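PDB 6WCI: cysteine desulfurase from Stenotrophomonas maltophilia, which probably removes sulfur from L-cysteine with the help of pyridoxal 5'-phosphate, leaving L-alanine and handing the sulfur to a carrier. Local coordinates for residues 160-165 and 183-188; 179-184 and 207-212; 148-153 and 187-192. All coordinates share one frame; numbering follows the deposited sequence.

Interaction 1 (160-165 and 183-188); sequences TIRVAE and PEVKLL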
ATOM      1  N   THR B 160       9.423 -28.448   0.553  1.00 41.87           N
ATOM      2  CA  THR B 160      10.044 -28.506  -0.758  1.00 44.97           C
ATOM      3  C   THR B 160       9.041 -28.055  -1.807  1.00 39.56           C
ATOM      4  O   THR B 160       7.828 -28.200  -1.632  1.00 43.22           O
ATOM      5  CB  THR B 160      10.568 -29.914  -1.074  1.00 49.81           C
ATOM      6  OG1 THR B 160       9.481 -30.784  -1.408  1.00 51.35           O
ATOM      7  CG2 THR B 160      11.303 -30.480   0.136  1.00 51.63           C
ATOM      8  N   ILE B 161       9.558 -27.475  -2.889  1.00 38.45           N
ATOM      9  CA  ILE B 161       8.735 -26.971  -3.981  1.00 37.42           C
ATOM     10  C   ILE B 161       8.823 -27.946  -5.146  1.00 41.39           C
ATOM     11  O   ILE B 161       9.921 -28.355  -5.542  1.00 43.08           O
ATOM     12  CB  ILE B 161       9.183 -25.564  -4.401  1.00 36.83           C
ATOM     13  CG1 ILE B 161       8.833 -24.549  -3.301  1.00 35.46           C
ATOM     14  CG2 ILE B 161       8.554 -25.179  -5.732  1.00 37.10           C
ATOM     15  CD1 ILE B 161       9.128 -23.135  -3.689  1.00 39.51           C
ATOM     16  N   ARG B 162       7.669 -28.313  -5.698  1.00 42.28           N
ATOM     17  CA  ARG B 162       7.581 -29.184  -6.862  1.00 43.58           C
ATOM     18  C   ARG B 162       6.819 -28.447  -7.954  1.00 44.52           C
ATOM     19  O   ARG B 162       5.909 -27.668  -7.666  1.00 42.21           O
ATOM     20  CB  ARG B 162       6.885 -30.503  -6.489  1.00 44.75           C
ATOM     21  CG  ARG B 162       6.680 -31.489  -7.619  1.00 51.80           C
ATOM     22  CD  ARG B 162       5.851 -32.662  -7.131  1.00 58.07           C
ATOM     23  NE  ARG B 162       6.510 -33.382  -6.042  1.00 61.30           N
ATOM     24  CZ  ARG B 162       5.898 -34.273  -5.267  1.00 62.84           C
ATOM     25  NH1 ARG B 162       4.612 -34.535  -5.467  1.00 63.84           N
ATOM     26  NH2 ARG B 162       6.564 -34.897  -4.292  1.00 53.76           N
ATOM     27  N   VAL B 163       7.198 -28.670  -9.213  1.00 41.89           N
ATOM     28  CA  VAL B 163       6.683 -27.874 -10.333  1.00 43.41           C
ATOM     29  C   VAL B 163       5.612 -28.656 -11.078  1.00 43.85           C
ATOM     30  O   VAL B 163       5.798 -29.835 -11.395  1.00 47.38           O
ATOM     31  CB  VAL B 163       7.807 -27.452 -11.297  1.00 47.92           C
ATOM     32  CG1 VAL B 163       7.228 -26.595 -12.440  1.00 47.18           C
ATOM     33  CG2 VAL B 163       8.877 -26.671 -10.566  1.00 43.36           C
ATOM     34  N   ALA B 164       4.491 -27.999 -11.365  1.00 45.67           N
ATOM     35  CA  ALA B 164       3.457 -28.556 -12.229  1.00 48.14           C
ATOM     36  C   ALA B 164       3.695 -28.084 -13.665  1.00 47.31           C
ATOM     37  O   ALA B 164       3.661 -26.881 -13.939  1.00 49.49           O
ATOM     38  CB  ALA B 164       2.071 -28.145 -11.730  1.00 47.70           C
ATOM     39  N   GLU B 165       3.928 -29.029 -14.581  1.00 46.14           N
ATOM     40  CA  GLU B 165       4.440 -28.666 -15.895  1.00 49.25           C
ATOM     41  C   GLU B 165       3.323 -28.226 -16.839  1.00 48.51           C
ATOM     42  O   GLU B 165       2.132 -28.426 -16.596  1.00 47.53           O
ATOM     43  CB  GLU B 165       5.210 -29.834 -16.532  1.00 56.38           C
ATOM     44  CG  GLU B 165       6.604 -30.107 -15.952  1.00 49.72           C
ATOM     45  CD  GLU B 165       7.439 -28.836 -15.711  1.00 65.79           C
ATOM     46  OE1 GLU B 165       7.240 -27.811 -16.406  1.00 62.81           O
ATOM     47  OE2 GLU B 165       8.309 -28.869 -14.810  1.00 60.38           O
ATOM     48  N   PRO B 183      -0.039 -37.281  -1.575  1.00 53.50           N
ATOM     49  CA  PRO B 183      -0.431 -36.886  -0.211  1.00 50.47           C
ATOM     50  C   PRO B 183       0.511 -35.909   0.471  1.00 46.61           C
ATOM     51  O   PRO B 183       0.069 -35.199   1.386  1.00 42.38           O
ATOM     52  CB  PRO B 183      -0.482 -38.224   0.540  1.00 45.91           C
ATOM     53  CG  PRO B 183      -0.841 -39.201  -0.516  1.00 48.54           C
ATOM     54  CD  PRO B 183      -0.130 -38.744  -1.756  1.00 47.32           C
ATOM     55  N   GLU B 184       1.785 -35.843   0.082  1.00 45.82           N
ATOM     56  CA  GLU B 184       2.696 -34.919   0.750  1.00 47.23           C
ATOM     57  C   GLU B 184       2.519 -33.476   0.298  1.00 45.02           C
ATOM     58  O   GLU B 184       3.073 -32.563   0.930  1.00 40.81           O
ATOM     59  CB  GLU B 184       4.146 -35.361   0.539  1.00 56.34           C
ATOM     60  CG  GLU B 184       4.553 -35.507  -0.904  1.00 64.81           C
ATOM     61  CD  GLU B 184       4.343 -36.911  -1.437  1.00 67.06           C
ATOM     62  OE1 GLU B 184       3.705 -37.741  -0.749  1.00 65.66           O
ATOM     63  OE2 GLU B 184       4.824 -37.176  -2.555  1.00 65.19           O
ATOM     64  N   VAL B 185       1.752 -33.246  -0.762  1.00 45.45           N
ATOM     65  CA  VAL B 185       1.484 -31.897  -1.238  1.00 40.44           C
ATOM     66  C   VAL B 185       0.416 -31.272  -0.352  1.00 40.14           C
ATOM     67  O   VAL B 185      -0.677 -31.827  -0.197  1.00 39.16           O
ATOM     68  CB  VAL B 185       1.034 -31.904  -2.706  1.00 39.23           C
ATOM     69  CG1 VAL B 185       0.853 -30.493  -3.173  1.00 37.41           C
ATOM     70  CG2 VAL B 185       2.035 -32.654  -3.581  1.00 40.21           C
ATOM     71  N   LYS B 186       0.719 -30.102   0.210  1.00 35.55           N
ATOM     72  CA  LYS B 186      -0.231 -29.408   1.061  1.00 34.44           C
ATOM     73  C   LYS B 186      -0.778 -28.123   0.456  1.00 36.94           C
ATOM     74  O   LYS B 186      -1.784 -27.607   0.966  1.00 32.62           O
ATOM     75  CB  LYS B 186       0.410 -29.103   2.425  1.00 35.55           C
ATOM     76  CG  LYS B 186       1.021 -30.319   3.119  1.00 35.07           C
ATOM     77  CD  LYS B 186      -0.030 -31.389   3.369  1.00 38.48           C
ATOM     78  CE  LYS B 186       0.572 -32.598   4.055  1.00 47.66           C
ATOM     79  NZ  LYS B 186      -0.358 -33.773   4.050  1.00 54.55           N
ATOM     80  N   LEU B 187      -0.158 -27.594  -0.605  1.00 33.25           N
ATOM     81  CA  LEU B 187      -0.578 -26.323  -1.183  1.00 36.95           C
ATOM     82  C   LEU B 187      -0.243 -26.285  -2.672  1.00 33.09           C
ATOM     83  O   LEU B 187       0.798 -26.801  -3.100  1.00 35.83           O
ATOM     84  CB  LEU B 187       0.084 -25.126  -0.466  1.00 34.79           C
ATOM     85  CG  LEU B 187      -0.444 -23.721  -0.794  1.00 33.38           C
ATOM     86  CD1 LEU B 187      -0.446 -22.797   0.452  1.00 39.69           C
ATOM     87  CD2 LEU B 187       0.303 -23.035  -1.945  1.00 32.10           C
ATOM     88  N   LEU B 188      -1.128 -25.663  -3.450  1.00 32.97           N
ATOM     89  CA  LEU B 188      -0.978 -25.527  -4.900  1.00 35.99           C
ATOM     90  C   LEU B 188      -1.118 -24.063  -5.277  1.00 35.21           C
ATOM     91  O   LEU B 188      -2.147 -23.443  -4.986  1.00 38.30           O
ATOM     92  CB  LEU B 188      -2.018 -26.359  -5.654  1.00 34.91           C
ATOM     93  CG  LEU B 188      -2.168 -26.093  -7.156  1.00 35.81           C
ATOM     94  CD1 LEU B 188      -0.913 -26.479  -7.922  1.00 36.74           C
ATOM     95  CD2 LEU B 188      -3.374 -26.829  -7.691  1.00 37.21           C
TER
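Arg162 reaches over from strand 160-164 to Glu184 and Val185, where the chain enters strand 185-191. The two strands are not neighbours in the sheet. Strand 135-139 runs between them, parallel to both, and the CA atoms of Arg162 and Val185 stay 8.7 Å apart, so a long side chain has to cover the distance. Arg162 sets out with CG anti to the backbone N (chi1 178°) and runs extended until it bends at chi3, which turns the guanidinium toward the start of the other strand.

The more deeply buried part of the contact lies on Val185. Its CG2 methyl meets Arg162 NH1 at 3.7 Å, an oblique approach in which the two side chains cross at about a right angle. Toward the outside, the contact is made by partly exposed residues and is held by a long bond. There Arg162 NH2 and Glu184 OE2 form a salt bridge of 3.4 Å, a weak hydrogen bond by length but a straight one, with the carboxylate oxygen at the guanidinium edge and in its plane. The carboxylate itself stands nearly perpendicular to that plane, at 82°, so it offers a single oxygen and not a two-pronged pair.

Closer polar partners exist for both charged ends. Thr182 OG1 is hydrogen-bonded to Arg162 NH1 as well as to Glu184 OE2. The hydroxyl of Thr182 therefore probably does more than the long ion pair to position the guanidinium, with the Ala180 carbonyl adding a weak bond from NH1, and the negative charge of Glu184 probably adds a mainly electrostatic attraction at the margin of the sheet.

Interaction 2 (179-184 and 207-212); sequences AAMTPE and CREARK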
ATOM      1  N   ALA B 179      -0.993 -36.479 -11.321  1.00 57.67           N
ATOM      2  CA  ALA B 179       0.099 -37.341 -10.889  1.00 59.41           C
ATOM      3  C   ALA B 179       0.983 -36.642  -9.864  1.00 55.27           C
ATOM      4  O   ALA B 179       1.582 -37.306  -9.008  1.00 61.21           O
ATOM      5  CB  ALA B 179       0.927 -37.790 -12.094  1.00 54.94           C
ATOM      6  N   ALA B 180       1.059 -35.308  -9.925  1.00 48.59           N
ATOM      7  CA  ALA B 180       1.897 -34.536  -9.017  1.00 51.68           C
ATOM      8  C   ALA B 180       1.236 -34.269  -7.673  1.00 50.79           C
ATOM      9  O   ALA B 180       1.937 -33.912  -6.719  1.00 47.91           O
ATOM     10  CB  ALA B 180       2.278 -33.197  -9.655  1.00 53.31           C
ATOM     11  N   MET B 181      -0.084 -34.426  -7.575  1.00 49.79           N
ATOM     12  CA  MET B 181      -0.824 -34.109  -6.351  1.00 47.62           C
ATOM     13  C   MET B 181      -0.884 -35.337  -5.436  1.00 47.72           C
ATOM     14  O   MET B 181      -1.924 -35.971  -5.243  1.00 51.73           O
ATOM     15  CB  MET B 181      -2.219 -33.595  -6.694  1.00 42.67           C
ATOM     16  CG  MET B 181      -2.247 -32.228  -7.320  1.00 46.76           C
ATOM     17  SD  MET B 181      -3.935 -31.605  -7.479  1.00 56.37           S
ATOM     18  CE  MET B 181      -4.644 -32.866  -8.516  1.00 52.42           C
ATOM     19  N   THR B 182       0.268 -35.656  -4.857  1.00 45.44           N
ATOM     20  CA  THR B 182       0.416 -36.780  -3.939  1.00 47.40           C
ATOM     21  C   THR B 182       0.103 -36.340  -2.519  1.00 44.12           C
ATOM     22  O   THR B 182      -0.021 -35.150  -2.243  1.00 42.39           O
ATOM     23  CB  THR B 182       1.834 -37.337  -4.044  1.00 51.11           C
ATOM     24  OG1 THR B 182       2.770 -36.267  -3.852  1.00 49.13           O
ATOM     25  CG2 THR B 182       2.050 -37.985  -5.412  1.00 53.96           C
ATOM     26  N   PRO B 183      -0.039 -37.281  -1.575  1.00 53.50           N
ATOM     27  CA  PRO B 183      -0.431 -36.886  -0.211  1.00 50.47           C
ATOM     28  C   PRO B 183       0.511 -35.909   0.471  1.00 46.61           C
ATOM     29  O   PRO B 183       0.069 -35.199   1.386  1.00 42.38           O
ATOM     30  CB  PRO B 183      -0.482 -38.224   0.540  1.00 45.91           C
ATOM     31  CG  PRO B 183      -0.841 -39.201  -0.516  1.00 48.54           C
ATOM     32  CD  PRO B 183      -0.130 -38.744  -1.756  1.00 47.32           C
ATOM     33  N   GLU B 184       1.785 -35.843   0.082  1.00 45.82           N
ATOM     34  CA  GLU B 184       2.696 -34.919   0.750  1.00 47.23           C
ATOM     35  C   GLU B 184       2.519 -33.476   0.298  1.00 45.02           C
ATOM     36  O   GLU B 184       3.073 -32.563   0.930  1.00 40.81           O
ATOM     37  CB  GLU B 184       4.146 -35.361   0.539  1.00 56.34           C
ATOM     38  CG  GLU B 184       4.553 -35.507  -0.904  1.00 64.81           C
ATOM     39  CD  GLU B 184       4.343 -36.911  -1.437  1.00 67.06           C
ATOM     40  OE1 GLU B 184       3.705 -37.741  -0.749  1.00 65.66           O
ATOM     41  OE2 GLU B 184       4.824 -37.176  -2.555  1.00 65.19           O
ATOM     42  N   CYS B 207      -9.368 -26.875  -8.529  1.00 43.65           N
ATOM     43  CA  CYS B 207      -9.608 -26.709  -7.103  1.00 41.39           C
ATOM     44  C   CYS B 207     -10.490 -27.806  -6.540  1.00 38.79           C
ATOM     45  O   CYS B 207     -10.321 -28.194  -5.380  1.00 47.13           O
ATOM     46  CB  CYS B 207     -10.224 -25.343  -6.831  1.00 44.26           C
ATOM     47  SG  CYS B 207      -9.061 -24.024  -7.111  1.00 40.70           S
ATOM     48  N   ARG B 208     -11.439 -28.311  -7.326  1.00 40.27           N
ATOM     49  CA  ARG B 208     -12.240 -29.433  -6.857  1.00 41.39           C
ATOM     50  C   ARG B 208     -11.372 -30.665  -6.640  1.00 46.08           C
ATOM     51  O   ARG B 208     -11.553 -31.398  -5.662  1.00 44.20           O
ATOM     52  CB  ARG B 208     -13.363 -29.744  -7.849  1.00 43.07           C
ATOM     53  CG  ARG B 208     -14.139 -31.007  -7.505  1.00 46.78           C
ATOM     54  CD  ARG B 208     -14.963 -31.510  -8.670  1.00 63.24           C
ATOM     55  NE  ARG B 208     -14.136 -31.825  -9.836  1.00 75.48           N
ATOM     56  CZ  ARG B 208     -14.216 -31.189 -11.002  1.00 83.59           C
ATOM     57  NH1 ARG B 208     -15.097 -30.208 -11.166  1.00 82.99           N
ATOM     58  NH2 ARG B 208     -13.425 -31.536 -12.009  1.00 86.31           N
ATOM     59  N   GLU B 209     -10.427 -30.912  -7.550  1.00 46.24           N
ATOM     60  CA  GLU B 209      -9.557 -32.073  -7.407  1.00 47.93           C
ATOM     61  C   GLU B 209      -8.537 -31.849  -6.299  1.00 48.15           C
ATOM     62  O   GLU B 209      -8.186 -32.785  -5.573  1.00 49.96           O
ATOM     63  CB  GLU B 209      -8.866 -32.375  -8.737  1.00 52.00           C
ATOM     64  CG  GLU B 209      -8.031 -33.632  -8.742  1.00 60.50           C
ATOM     65  CD  GLU B 209      -8.838 -34.888  -8.453  1.00 66.85           C
ATOM     66  OE1 GLU B 209      -9.970 -35.008  -8.973  1.00 65.73           O
ATOM     67  OE2 GLU B 209      -8.336 -35.747  -7.692  1.00 66.63           O
ATOM     68  N   ALA B 210      -8.066 -30.613  -6.139  1.00 43.85           N
ATOM     69  CA  ALA B 210      -7.161 -30.325  -5.034  1.00 40.68           C
ATOM     70  C   ALA B 210      -7.860 -30.541  -3.696  1.00 43.72           C
ATOM     71  O   ALA B 210      -7.334 -31.225  -2.811  1.00 42.29           O
ATOM     72  CB  ALA B 210      -6.628 -28.896  -5.148  1.00 37.40           C
ATOM     73  N   ARG B 211      -9.070 -29.990  -3.546  1.00 38.39           N
ATOM     74  CA  ARG B 211      -9.812 -30.153  -2.298  1.00 45.06           C
ATOM     75  C   ARG B 211     -10.073 -31.622  -1.991  1.00 42.88           C
ATOM     76  O   ARG B 211     -10.134 -32.012  -0.820  1.00 45.76           O
ATOM     77  CB  ARG B 211     -11.133 -29.380  -2.355  1.00 40.43           C
ATOM     78  CG  ARG B 211     -11.855 -29.306  -1.002  1.00 40.30           C
ATOM     79  CD  ARG B 211     -12.957 -28.252  -1.001  1.00 46.01           C
ATOM     80  NE  ARG B 211     -12.473 -26.977  -1.529  1.00 50.74           N
ATOM     81  CZ  ARG B 211     -11.752 -26.103  -0.833  1.00 47.98           C
ATOM     82  NH1 ARG B 211     -11.430 -26.363   0.429  1.00 53.79           N
ATOM     83  NH2 ARG B 211     -11.348 -24.970  -1.401  1.00 39.13           N
ATOM     84  N   LYS B 212     -10.229 -32.447  -3.020  1.00 47.17           N
ATOM     85  CA  LYS B 212     -10.445 -33.866  -2.791  1.00 45.99           C
ATOM     86  C   LYS B 212      -9.217 -34.523  -2.167  1.00 51.05           C
ATOM     87  O   LYS B 212      -9.345 -35.522  -1.447  1.00 49.05           O
ATOM     88  CB  LYS B 212     -10.828 -34.545  -4.110  1.00 44.64           C
ATOM     89  CG  LYS B 212     -11.681 -35.787  -3.948  1.00 52.29           C
ATOM     90  CD  LYS B 212     -12.370 -36.180  -5.259  1.00 48.16           C
ATOM     91  CE  LYS B 212     -11.524 -37.150  -6.074  1.00 69.34           C
ATOM     92  NZ  LYS B 212     -12.312 -37.778  -7.173  1.00 69.65           N
TER
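Met181 lays the end of its side chain over Glu209 and Ala210 of helix 203-212. The fold is the alternating alpha/beta layering of the large domain in class-V pyridoxal-phosphate enzymes. Helix 174-180 belongs to the beta-alpha-beta crossover that leads into strand 185-191, helix 203-212 to the next one, leading on to strand 216-220, and the contact joins the two where the first helix gives way to the following turn.

Met181 is the first residue to depart from helical geometry and sits at the centre of an inverse gamma turn, across which Thr182 N makes a weak 3.0 Å hydrogen bond to Ala180 O. Its CA lies 7.5 Å from that of Ala210. With CG anti to the carbonyl carbon, the side chain runs straight out to the sulfur and then bends at chi3 (-60°), which brings the CE methyl to Glu209 CG at 3.5 Å.

Glu209 thus contributes its aliphatic part to the contact. The chain bends at chi2 (61°), and its carboxylate finds its partner in Arg213, whose NE forms a salt bridge with OE2. The same arginine donates through NH1 to Met181 O, so one guanidinium links the turn to the helix alongside the apolar overlap. Ile215 packs against both Met181 and Ala210, and Leu137 of the sheet adds a further apolar surface for Met181.

Behind the CE methyl, the sulfur rests on the next residue of the helix: Met181 SD lies 4.2 Å from Ala210 CA and 4.5 Å from Ala210 CB.

Interaction 3 (148-153 and 187-192); sequences VPWQLV and LLAVTH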
ATOM      1  N   VAL B 148       7.883 -16.582  -5.461  1.00 40.26           N
ATOM      2  CA  VAL B 148       8.856 -16.154  -4.451  1.00 37.36           C
ATOM      3  C   VAL B 148       8.328 -16.271  -3.027  1.00 42.75           C
ATOM      4  O   VAL B 148       9.082 -16.728  -2.154  1.00 35.28           O
ATOM      5  CB  VAL B 148       9.370 -14.750  -4.780  1.00 38.12           C
ATOM      6  CG1 VAL B 148      10.466 -14.344  -3.826  1.00 32.03           C
ATOM      7  CG2 VAL B 148       9.850 -14.707  -6.231  1.00 30.25           C
ATOM      8  N   PRO B 149       7.085 -15.880  -2.703  1.00 34.00           N
ATOM      9  CA  PRO B 149       6.614 -16.120  -1.330  1.00 34.45           C
ATOM     10  C   PRO B 149       6.759 -17.568  -0.910  1.00 34.94           C
ATOM     11  O   PRO B 149       7.150 -17.837   0.232  1.00 30.43           O
ATOM     12  CB  PRO B 149       5.146 -15.678  -1.378  1.00 39.13           C
ATOM     13  CG  PRO B 149       5.116 -14.653  -2.474  1.00 41.21           C
ATOM     14  CD  PRO B 149       6.047 -15.219  -3.514  1.00 36.67           C
ATOM     15  N   TRP B 150       6.508 -18.513  -1.821  1.00 32.07           N
ATOM     16  CA  TRP B 150       6.597 -19.911  -1.420  1.00 32.94           C
ATOM     17  C   TRP B 150       8.051 -20.345  -1.266  1.00 36.06           C
ATOM     18  O   TRP B 150       8.350 -21.228  -0.455  1.00 29.96           O
ATOM     19  CB  TRP B 150       5.839 -20.785  -2.419  1.00 35.87           C
ATOM     20  CG  TRP B 150       4.488 -20.212  -2.716  1.00 35.85           C
ATOM     21  CD1 TRP B 150       4.057 -19.694  -3.908  1.00 33.60           C
ATOM     22  CD2 TRP B 150       3.406 -20.041  -1.786  1.00 34.77           C
ATOM     23  NE1 TRP B 150       2.767 -19.228  -3.782  1.00 35.73           N
ATOM     24  CE2 TRP B 150       2.345 -19.427  -2.492  1.00 32.94           C
ATOM     25  CE3 TRP B 150       3.231 -20.350  -0.426  1.00 31.56           C
ATOM     26  CZ2 TRP B 150       1.124 -19.126  -1.893  1.00 35.03           C
ATOM     27  CZ3 TRP B 150       2.019 -20.052   0.170  1.00 32.94           C
ATOM     28  CH2 TRP B 150       0.979 -19.433  -0.564  1.00 30.86           C
ATOM     29  N   GLN B 151       8.969 -19.698  -1.986  1.00 35.71           N
ATOM     30  CA  GLN B 151      10.390 -19.953  -1.785  1.00 30.08           C
ATOM     31  C   GLN B 151      10.871 -19.432  -0.437  1.00 31.87           C
ATOM     32  O   GLN B 151      11.765 -20.025   0.178  1.00 30.07           O
ATOM     33  CB  GLN B 151      11.191 -19.325  -2.920  1.00 37.08           C
ATOM     34  CG  GLN B 151      11.022 -20.083  -4.238  1.00 37.12           C
ATOM     35  CD  GLN B 151      11.775 -19.444  -5.371  1.00 33.62           C
ATOM     36  OE1 GLN B 151      11.768 -18.220  -5.520  1.00 36.62           O
ATOM     37  NE2 GLN B 151      12.429 -20.264  -6.188  1.00 34.98           N
ATOM     38  N   LEU B 152      10.305 -18.321   0.035  1.00 34.13           N
ATOM     39  CA  LEU B 152      10.622 -17.877   1.386  1.00 37.30           C
ATOM     40  C   LEU B 152      10.086 -18.864   2.425  1.00 36.12           C
ATOM     41  O   LEU B 152      10.738 -19.117   3.442  1.00 39.67           O
ATOM     42  CB  LEU B 152      10.069 -16.462   1.610  1.00 32.06           C
ATOM     43  CG  LEU B 152      10.651 -15.377   0.696  1.00 35.15           C
ATOM     44  CD1 LEU B 152       9.961 -14.002   0.913  1.00 31.48           C
ATOM     45  CD2 LEU B 152      12.156 -15.258   0.884  1.00 27.69           C
ATOM     46  N   VAL B 153       8.902 -19.435   2.184  1.00 33.87           N
ATOM     47  CA  VAL B 153       8.322 -20.399   3.120  1.00 33.83           C
ATOM     48  C   VAL B 153       9.176 -21.665   3.194  1.00 36.79           C
ATOM     49  O   VAL B 153       9.457 -22.189   4.283  1.00 37.16           O
ATOM     50  CB  VAL B 153       6.872 -20.725   2.709  1.00 36.74           C
ATOM     51  CG1 VAL B 153       6.390 -22.017   3.390  1.00 28.96           C
ATOM     52  CG2 VAL B 153       5.937 -19.551   2.996  1.00 25.51           C
ATOM     53  N   LEU B 187      -0.158 -27.594  -0.605  1.00 33.25           N
ATOM     54  CA  LEU B 187      -0.578 -26.323  -1.183  1.00 36.95           C
ATOM     55  C   LEU B 187      -0.243 -26.285  -2.672  1.00 33.09           C
ATOM     56  O   LEU B 187       0.798 -26.801  -3.100  1.00 35.83           O
ATOM     57  CB  LEU B 187       0.084 -25.126  -0.466  1.00 34.79           C
ATOM     58  CG  LEU B 187      -0.444 -23.721  -0.794  1.00 33.38           C
ATOM     59  CD1 LEU B 187      -0.446 -22.797   0.452  1.00 39.69           C
ATOM     60  CD2 LEU B 187       0.303 -23.035  -1.945  1.00 32.10           C
ATOM     61  N   LEU B 188      -1.128 -25.663  -3.450  1.00 32.97           N
ATOM     62  CA  LEU B 188      -0.978 -25.527  -4.900  1.00 35.99           C
ATOM     63  C   LEU B 188      -1.118 -24.063  -5.277  1.00 35.21           C
ATOM     64  O   LEU B 188      -2.147 -23.443  -4.986  1.00 38.30           O
ATOM     65  CB  LEU B 188      -2.018 -26.359  -5.654  1.00 34.91           C
ATOM     66  CG  LEU B 188      -2.168 -26.093  -7.156  1.00 35.81           C
ATOM     67  CD1 LEU B 188      -0.913 -26.479  -7.922  1.00 36.74           C
ATOM     68  CD2 LEU B 188      -3.374 -26.829  -7.691  1.00 37.21           C
ATOM     69  N   ALA B 189      -0.082 -23.510  -5.911  1.00 38.24           N
ATOM     70  CA  ALA B 189      -0.093 -22.136  -6.407  1.00 37.93           C
ATOM     71  C   ALA B 189      -0.342 -22.182  -7.907  1.00 41.36           C
ATOM     72  O   ALA B 189       0.539 -22.575  -8.679  1.00 41.89           O
ATOM     73  CB  ALA B 189       1.214 -21.409  -6.085  1.00 32.96           C
ATOM     74  N   VAL B 190      -1.536 -21.769  -8.322  1.00 45.88           N
ATOM     75  CA  VAL B 190      -1.964 -21.903  -9.709  1.00 42.22           C
ATOM     76  C   VAL B 190      -2.587 -20.589 -10.165  1.00 38.27           C
ATOM     77  O   VAL B 190      -3.458 -20.035  -9.483  1.00 37.06           O
ATOM     78  CB  VAL B 190      -2.948 -23.078  -9.886  1.00 40.90           C
ATOM     79  CG1 VAL B 190      -4.091 -22.997  -8.861  1.00 35.35           C
ATOM     80  CG2 VAL B 190      -3.487 -23.123 -11.316  1.00 39.34           C
ATOM     81  N   THR B 191      -2.144 -20.091 -11.315  1.00 44.66           N
ATOM     82  CA  THR B 191      -2.699 -18.853 -11.835  1.00 39.32           C
ATOM     83  C   THR B 191      -4.025 -19.106 -12.546  1.00 37.54           C
ATOM     84  O   THR B 191      -4.265 -20.175 -13.117  1.00 46.96           O
ATOM     85  CB  THR B 191      -1.724 -18.168 -12.791  1.00 43.17           C
ATOM     86  OG1 THR B 191      -2.239 -16.878 -13.127  1.00 37.60           O
ATOM     87  CG2 THR B 191      -1.551 -18.970 -14.070  1.00 44.29           C
ATOM     88  N   HIS B 192      -4.909 -18.112 -12.471  1.00 37.27           N
ATOM     89  CA  HIS B 192      -6.158 -18.199 -13.211  1.00 38.62           C
ATOM     90  C   HIS B 192      -5.914 -17.865 -14.671  1.00 47.43           C
ATOM     91  O   HIS B 192      -6.352 -18.597 -15.570  1.00 41.49           O
ATOM     92  CB  HIS B 192      -7.204 -17.271 -12.601  1.00 37.76           C
ATOM     93  CG  HIS B 192      -8.594 -17.503 -13.099  1.00 39.38           C
ATOM     94  ND1 HIS B 192      -9.693 -16.887 -12.543  1.00 38.50           N
ATOM     95  CD2 HIS B 192      -9.064 -18.274 -14.111  1.00 41.57           C
ATOM     96  CE1 HIS B 192     -10.781 -17.278 -13.180  1.00 44.02           C
ATOM     97  NE2 HIS B 192     -10.427 -18.121 -14.135  1.00 41.03           N
TER
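Trp150 presses its indole onto Leu187 and Ala189, and it alone carries the contact between helix 148-157 and strand 185-191. Val148 and Pro149, which precede it, do not reach the strand.

The side chain of Trp150 faces the sheet, with its CA 8.6 Å from that of Ala189. CG stands anti to the carbonyl carbon (chi1 -47°), and the ring is directed at the strand. Leu187 meets the benzene half of the indole with both methyls. CD2 sits over the face, 3.9 Å from the centroid of the six-membered ring and only 9° off its normal, a CH-pi contact, while CD1 reaches CZ3 at 3.7 Å. The pyrrole half goes to Ala189, whose CB comes to 3.5 Å from NE1 and 4.0 Å from CD1, obliquely to the ring. Leucine and alanine, two positions apart on the strand, thus share the indole between them, and Val218 of the next strand packs on both Trp150 and Leu187.

Like Val148 and Pro149, which pack on Gly272 and Gly271 of the second subunit, the residues that follow serve the dimer interface: Gln151 hydrogen-bonds through its amide to Thr284 and to the backbone of Ser280 of the second subunit, and Leu152 packs on Phe269 there.

Across these two segments no hydrogen bond forms, and the attraction is apolar together with the CH-pi contact. The one polar atom of the indole, NE1, is buried but satisfied by Asn146 OD1, a bond that would help fix the rotation of the ring and probably offsets much of the cost of burying the N-H in an apolar layer.

The three contacts sit round one parallel run of the central sheet. Interactions 1 and 3 share Leu187 and Leu188, their centres lie about 9 Å apart, and Ile161 CD1 adds a touch between them on Gln151 CG, at 3.6 Å. Helix 148-157 packs on one face of the sheet, the helices of interaction 2 on the opposite face. Interactions 1 and 2, also about 9 Å apart between centres, share Pro183 and Glu184 and meet where Val185 CG2 packs on Ala180 O at 3.4 Å. Interactions 2 and 3 are further apart, about 15 Å between centres. None of the segments contains Lys246, which carries the pyridoxal phosphate, or the modified Cys384.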